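Local coordinates for RNA pseudouridylate synthase domain-containing protein 1 (PDB 5VBB) that probably binds RNA and converts uridine to pseudouridine in it, as a member of the RluA family of pseudouridine synthases, at residues H106-R111 with L151-Y156; R205-A210 with D228-S233. All blocks are in the same frame, centred on the assembly; numbering follows the deposited sequence.

Interactions 1 and 2 both bring a loop to strands of the same branched antiparallel sheet, interaction 2 also to the turn leading into its strand. Interaction 1, between 106-111 and 151-156, lies about 18 Å from the centre of the chain, and its loop runs on from the histidine stack into exposed residues. Interaction 2, between 205-210 and 228-233, is about 10 Å from that centre, and most of its touching residues are buried. The chemistry follows: two stacked imidazoles with hydrogen bonds to main-chain oxygens in the first, a phenylalanine and a proline packed without any hydrogen bond across in the second. The two meet where Tyr156 packs on Met207.

Interaction 1 (H106-R111 with L151-Y156); sequences HIQESR and LEHGLY
His106 and His153 lie against each other as an offset stack, with ring centroids 4.5 Å apart and planes 17° from parallel. In both, CG stands anti to the carbonyl carbon, beside the backbone N (chi1 -74° in His106). The offset puts each CB on the partner's ring: CB of His106 sits over the centre of the His153 imidazole, while CB of His153 lies nearer the rim of the His106 ring.

Each histidine also donates through NE2 to a main-chain oxygen. His153 NE2 reaches Ile107 O at 2.8 Å, with the oxygen in the ring plane but the donor well above the carbonyl plane. His106 NE2 meets Gly154 O at 3.1 Å, the straighter of the two at 158°. A half-turn of either ring would put a C-H where the N-H is, and the two bonds set which way round each lies.

This histidine pair ties the loop between strands 96-104 and 111-114 to strand 146-156, away from the probable active site. Strand 159-168 contributes Pro160 and Ser162 beside the histidines, and His241 of strand 238-243 turns its ring steeply against that of His106.

Interaction 2 (R205-A210 with D228-S233); sequences RMMLHA and DPFLPS
CB of Phe230 points toward 205-210, and CG stands anti to the carbonyl carbon (chi1 -54°); from there the ring goes on to meet Arg205, Met207 and His209. CG of His209, anti to the backbone N (chi1 180°), lies 3.8 Å from CG of Pro229.

The tip of the phenylalanine does most of the touching: CZ comes to 3.4 Å from Met207 C, where the chain bends in an inverse gamma turn centred on Met207. The thioether sulfur of Met207 adds an oblique Met-aromatic contact, SD lying 3.8 Å from CE1 of Phe230. From the strand, His209 CB packs on CE2 at 3.7 Å.

Arg205 has CE1 of Phe230 over the centre of one guanidinium face, the two planes 65° apart. Its NE donates to Met206 O at 2.8 Å, which holds the group in place, and NH2 is bonded to Ser71. An alanine here would probably leave CE1 of Phe230 without its cover, Ser71 OG without this donor and Met206 O without the NE donor.

Pro229 sets CD over one face of the His209 imidazole, a CH-pi contact 3.8 Å from the ring centroid. Both nitrogens of that imidazole are bonded, ND1 to Ser71 and NE2 to Thr226. Pro229 is the middle residue of an Asx turn, Asp228 OD1 accepting from Phe230 N at 3.0 Å.

Strand 208-216 runs between 96-104 and 221-225, and the loop leaving 221-225 folds back over its start. Leu208 points away from this loop and touches Leu176 and Arg177 of helix 175-182, its side chain about 5 Å from that of Asp67, the probable active-site residue.

Interaction 1 (H106-R111 with L151-Y156)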
loop_
_atom_site.group_PDB
_atom_site.type_symbol
_atom_site.label_atom_id
_atom_site.label_comp_id
_atom_site.label_asym_id
_atom_site.label_seq_id
_atom_site.Cartn_x
_atom_site.Cartn_y
_atom_site.Cartn_z
ATOM N N HIS A 106 7.114 -10.426 -15.315
ATOM C CA HIS A 106 6.394 -9.606 -16.288
ATOM C C HIS A 106 4.951 -10.129 -16.390
ATOM O O HIS A 106 4.756 -11.229 -16.894
ATOM C CB HIS A 106 7.072 -9.699 -17.670
ATOM C CG HIS A 106 8.366 -8.940 -17.743
ATOM N ND1 HIS A 106 9.230 -9.101 -18.803
ATOM C CD2 HIS A 106 8.832 -7.950 -16.943
ATOM C CE1 HIS A 106 10.238 -8.274 -18.573
ATOM N NE2 HIS A 106 10.034 -7.548 -17.468
ATOM N N ILE A 107 3.952 -9.361 -15.914
ATOM C CA ILE A 107 2.541 -9.771 -15.964
ATOM C C ILE A 107 2.057 -9.447 -17.365
ATOM O O ILE A 107 2.102 -8.279 -17.744
ATOM C CB ILE A 107 1.754 -9.034 -14.863
ATOM C CG1 ILE A 107 2.305 -9.457 -13.485
ATOM C CG2 ILE A 107 0.252 -9.314 -14.961
ATOM C CD1 ILE A 107 1.699 -8.794 -12.241
ATOM N N GLN A 108 1.635 -10.458 -18.156
ATOM C CA GLN A 108 1.262 -10.224 -19.556
ATOM C C GLN A 108 -0.150 -9.653 -19.717
ATOM O O GLN A 108 -0.368 -8.910 -20.661
ATOM C CB GLN A 108 1.415 -11.508 -20.379
ATOM C CG GLN A 108 2.820 -12.120 -20.305
ATOM C CD GLN A 108 3.928 -11.192 -20.779
ATOM O OE1 GLN A 108 3.743 -10.366 -21.687
ATOM N NE2 GLN A 108 5.121 -11.336 -20.207
ATOM N N GLU A 109 -1.071 -9.915 -18.788
ATOM C CA GLU A 109 -2.434 -9.328 -18.829
ATOM C C GLU A 109 -2.321 -7.840 -18.473
ATOM O O GLU A 109 -1.577 -7.518 -17.557
ATOM C CB GLU A 109 -3.351 -9.992 -17.791
ATOM C CG GLU A 109 -3.566 -11.482 -17.970
ATOM C CD GLU A 109 -2.647 -12.446 -17.246
ATOM O OE1 GLU A 109 -1.834 -11.994 -16.408
ATOM O OE2 GLU A 109 -2.718 -13.662 -17.544
ATOM N N SER A 110 -3.070 -6.947 -19.131
ATOM C CA SER A 110 -3.000 -5.517 -18.805
ATOM C C SER A 110 -3.690 -5.202 -17.477
ATOM O O SER A 110 -3.286 -4.279 -16.779
ATOM C CB SER A 110 -3.589 -4.665 -19.926
ATOM O OG SER A 110 -5.003 -4.595 -19.878
ATOM N N ARG A 111 -4.743 -5.961 -17.140
ATOM C CA ARG A 111 -5.502 -5.761 -15.903
ATOM C C ARG A 111 -5.933 -7.102 -15.368
ATOM O O ARG A 111 -6.313 -7.990 -16.149
ATOM C CB ARG A 111 -6.736 -4.878 -16.157
ATOM C CG ARG A 111 -7.560 -4.547 -14.906
ATOM C CD ARG A 111 -8.673 -3.604 -15.266
ATOM N NE ARG A 111 -9.259 -2.936 -14.109
ATOM C CZ ARG A 111 -10.252 -2.056 -14.186
ATOM N NH1 ARG A 111 -10.758 -1.720 -15.364
ATOM N NH2 ARG A 111 -10.730 -1.483 -13.089
ATOM N N LEU A 151 1.419 -1.180 -15.164
ATOM C CA LEU A 151 1.864 0.114 -15.660
ATOM C C LEU A 151 3.041 -0.046 -16.597
ATOM O O LEU A 151 3.072 0.552 -17.675
ATOM C CB LEU A 151 2.252 1.017 -14.502
ATOM C CG LEU A 151 1.169 1.304 -13.504
ATOM C CD1 LEU A 151 1.764 1.998 -12.290
ATOM C CD2 LEU A 151 -0.011 2.052 -14.157
ATOM N N GLU A 152 4.042 -0.833 -16.180
ATOM C CA GLU A 152 5.258 -1.002 -16.961
ATOM C C GLU A 152 5.901 -2.341 -16.701
ATOM O O GLU A 152 5.715 -2.916 -15.640
ATOM C CB GLU A 152 6.314 0.094 -16.553
ATOM C CG GLU A 152 6.141 1.503 -17.140
ATOM C CD GLU A 152 7.130 2.562 -16.668
ATOM O OE1 GLU A 152 7.333 2.649 -15.440
ATOM O OE2 GLU A 152 7.702 3.300 -17.507
ATOM N N HIS A 153 6.717 -2.801 -17.666
ATOM C CA HIS A 153 7.605 -3.950 -17.507
ATOM C C HIS A 153 9.000 -3.356 -17.490
ATOM O O HIS A 153 9.275 -2.374 -18.189
ATOM C CB HIS A 153 7.505 -4.953 -18.660
ATOM C CG HIS A 153 6.258 -5.774 -18.664
ATOM N ND1 HIS A 153 5.867 -6.458 -19.790
ATOM C CD2 HIS A 153 5.376 -6.036 -17.667
ATOM C CE1 HIS A 153 4.723 -7.045 -19.477
ATOM N NE2 HIS A 153 4.410 -6.847 -18.201
ATOM N N GLY A 154 9.879 -3.972 -16.713
ATOM C CA GLY A 154 11.264 -3.542 -16.626
ATOM C C GLY A 154 12.110 -4.542 -15.889
ATOM O O GLY A 154 11.644 -5.646 -15.593
ATOM N N LEU A 155 13.308 -4.113 -15.473
ATOM C CA LEU A 155 14.156 -4.961 -14.656
ATOM C C LEU A 155 14.414 -4.244 -13.331
ATOM O O LEU A 155 14.633 -3.032 -13.341
ATOM C CB LEU A 155 15.501 -5.282 -15.328
ATOM C CG LEU A 155 15.486 -5.886 -16.737
ATOM C CD1 LEU A 155 16.850 -5.920 -17.283
ATOM C CD2 LEU A 155 14.848 -7.273 -16.753
ATOM N N TYR A 156 14.371 -4.990 -12.194
ATOM C CA TYR A 156 14.742 -4.470 -10.889
ATOM C C TYR A 156 15.986 -5.248 -10.474
ATOM O O TYR A 156 15.922 -6.476 -10.347
ATOM C CB TYR A 156 13.633 -4.596 -9.841
ATOM C CG TYR A 156 14.020 -3.809 -8.625
ATOM C CD1 TYR A 156 13.867 -2.427 -8.600
ATOM C CD2 TYR A 156 14.808 -4.384 -7.630
ATOM C CE1 TYR A 156 14.391 -1.659 -7.569
ATOM C CE2 TYR A 156 15.340 -3.624 -6.597
ATOM C CZ TYR A 156 15.135 -2.257 -6.576
ATOM O OH TYR A 156 15.652 -1.520 -5.561
#

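Interaction 2 (R205-A210 with D228-S233)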
loop_
_atom_site.group_PDB
_atom_site.type_symbol
_atom_site.label_atom_id
_atom_site.label_comp_id
_atom_site.label_asym_id
_atom_site.label_seq_id
_atom_site.Cartn_x
_atom_site.Cartn_y
_atom_site.Cartn_z
ATOM N N ARG A 205 14.284 -2.296 0.313
ATOM C CA ARG A 205 12.974 -2.131 0.936
ATOM C C ARG A 205 11.966 -3.016 0.276
ATOM O O ARG A 205 12.256 -3.615 -0.740
ATOM C CB ARG A 205 12.528 -0.690 0.762
ATOM C CG ARG A 205 12.289 -0.254 -0.677
ATOM C CD ARG A 205 11.478 1.036 -0.729
ATOM N NE ARG A 205 10.102 0.749 -0.341
ATOM C CZ ARG A 205 9.123 1.628 -0.275
ATOM N NH1 ARG A 205 9.343 2.900 -0.580
ATOM N NH2 ARG A 205 7.912 1.246 0.096
ATOM N N MET A 206 10.775 -3.069 0.825
ATOM C CA MET A 206 9.681 -3.765 0.188
ATOM C C MET A 206 9.012 -2.758 -0.734
ATOM O O MET A 206 8.702 -1.657 -0.294
ATOM C CB MET A 206 8.684 -4.288 1.203
ATOM C CG MET A 206 7.643 -5.126 0.555
ATOM S SD MET A 206 6.505 -5.909 1.727
ATOM C CE MET A 206 5.497 -4.477 2.159
ATOM N N MET A 207 8.807 -3.115 -2.001
ATOM C CA MET A 207 8.269 -2.187 -3.004
ATOM C C MET A 207 6.719 -2.139 -3.049
ATOM O O MET A 207 6.105 -2.469 -4.055
ATOM C CB MET A 207 8.822 -2.546 -4.393
ATOM C CG MET A 207 10.340 -2.697 -4.437
ATOM S SD MET A 207 11.234 -1.208 -3.912
ATOM C CE MET A 207 12.921 -1.848 -3.866
ATOM N N LEU A 208 6.113 -1.638 -1.981
ATOM C CA LEU A 208 4.676 -1.422 -1.876
ATOM C C LEU A 208 4.526 -0.062 -1.251
ATOM O O LEU A 208 5.212 0.214 -0.283
ATOM C CB LEU A 208 3.992 -2.532 -1.038
ATOM C CG LEU A 208 2.473 -2.435 -0.898
ATOM C CD1 LEU A 208 1.787 -2.564 -2.267
ATOM C CD2 LEU A 208 1.940 -3.556 -0.027
ATOM N N HIS A 209 3.677 0.805 -1.847
ATOM C CA HIS A 209 3.514 2.182 -1.462
ATOM C C HIS A 209 2.044 2.577 -1.541
ATOM O O HIS A 209 1.413 2.363 -2.577
ATOM C CB HIS A 209 4.298 3.051 -2.462
ATOM C CG HIS A 209 4.213 4.519 -2.189
ATOM N ND1 HIS A 209 4.813 5.082 -1.068
ATOM C CD2 HIS A 209 3.589 5.503 -2.896
ATOM C CE1 HIS A 209 4.539 6.378 -1.126
ATOM N NE2 HIS A 209 3.820 6.678 -2.221
ATOM N N ALA A 210 1.510 3.138 -0.472
ATOM C CA ALA A 210 0.112 3.606 -0.451
ATOM C C ALA A 210 0.124 4.952 -1.134
ATOM O O ALA A 210 0.599 5.935 -0.591
ATOM C CB ALA A 210 -0.385 3.697 0.987
ATOM N N ASP A 228 5.339 9.408 -6.533
ATOM C CA ASP A 228 5.646 8.021 -6.913
ATOM C C ASP A 228 7.120 7.730 -6.559
ATOM O O ASP A 228 7.998 8.355 -7.150
ATOM C CB ASP A 228 5.421 7.876 -8.409
ATOM C CG ASP A 228 5.825 6.557 -9.020
ATOM O OD1 ASP A 228 6.230 5.643 -8.262
ATOM O OD2 ASP A 228 5.688 6.423 -10.237
ATOM N N PRO A 229 7.429 6.784 -5.650
ATOM C CA PRO A 229 8.831 6.524 -5.305
ATOM C C PRO A 229 9.556 5.545 -6.215
ATOM O O PRO A 229 10.771 5.398 -6.096
ATOM C CB PRO A 229 8.707 5.908 -3.908
ATOM C CG PRO A 229 7.447 5.095 -4.011
ATOM C CD PRO A 229 6.524 5.927 -4.852
ATOM N N PHE A 230 8.835 4.837 -7.078
ATOM C CA PHE A 230 9.402 3.774 -7.911
ATOM C C PHE A 230 9.717 4.317 -9.271
ATOM O O PHE A 230 9.123 3.931 -10.261
ATOM C CB PHE A 230 8.437 2.582 -7.947
ATOM C CG PHE A 230 8.050 2.081 -6.558
ATOM C CD1 PHE A 230 9.007 1.939 -5.552
ATOM C CD2 PHE A 230 6.736 1.750 -6.261
ATOM C CE1 PHE A 230 8.637 1.503 -4.267
ATOM C CE2 PHE A 230 6.379 1.285 -4.992
ATOM C CZ PHE A 230 7.336 1.089 -4.031
ATOM N N LEU A 231 10.707 5.222 -9.300
ATOM C CA LEU A 231 11.164 5.879 -10.513
ATOM C C LEU A 231 12.656 5.659 -10.704
ATOM O O LEU A 231 13.392 5.741 -9.729
ATOM C CB LEU A 231 10.937 7.384 -10.396
ATOM C CG LEU A 231 9.486 7.858 -10.326
ATOM C CD1 LEU A 231 9.436 9.349 -10.008
ATOM C CD2 LEU A 231 8.756 7.578 -11.626
ATOM N N PRO A 232 13.146 5.517 -11.940
ATOM C CA PRO A 232 14.614 5.428 -12.137
ATOM C C PRO A 232 15.409 6.621 -11.569
ATOM O O PRO A 232 16.555 6.419 -11.156
ATOM C CB PRO A 232 14.771 5.339 -13.655
ATOM C CG PRO A 232 13.501 5.645 -14.227
ATOM C CD PRO A 232 12.430 5.435 -13.221
ATOM N N SER A 233 14.813 7.845 -11.491
ATOM C CA SER A 233 15.512 9.022 -10.943
ATOM C C SER A 233 15.731 8.904 -9.439
ATOM O O SER A 233 16.564 9.612 -8.898
ATOM C CB SER A 233 14.766 10.325 -11.275
ATOM O OG SER A 233 13.351 10.194 -11.272
#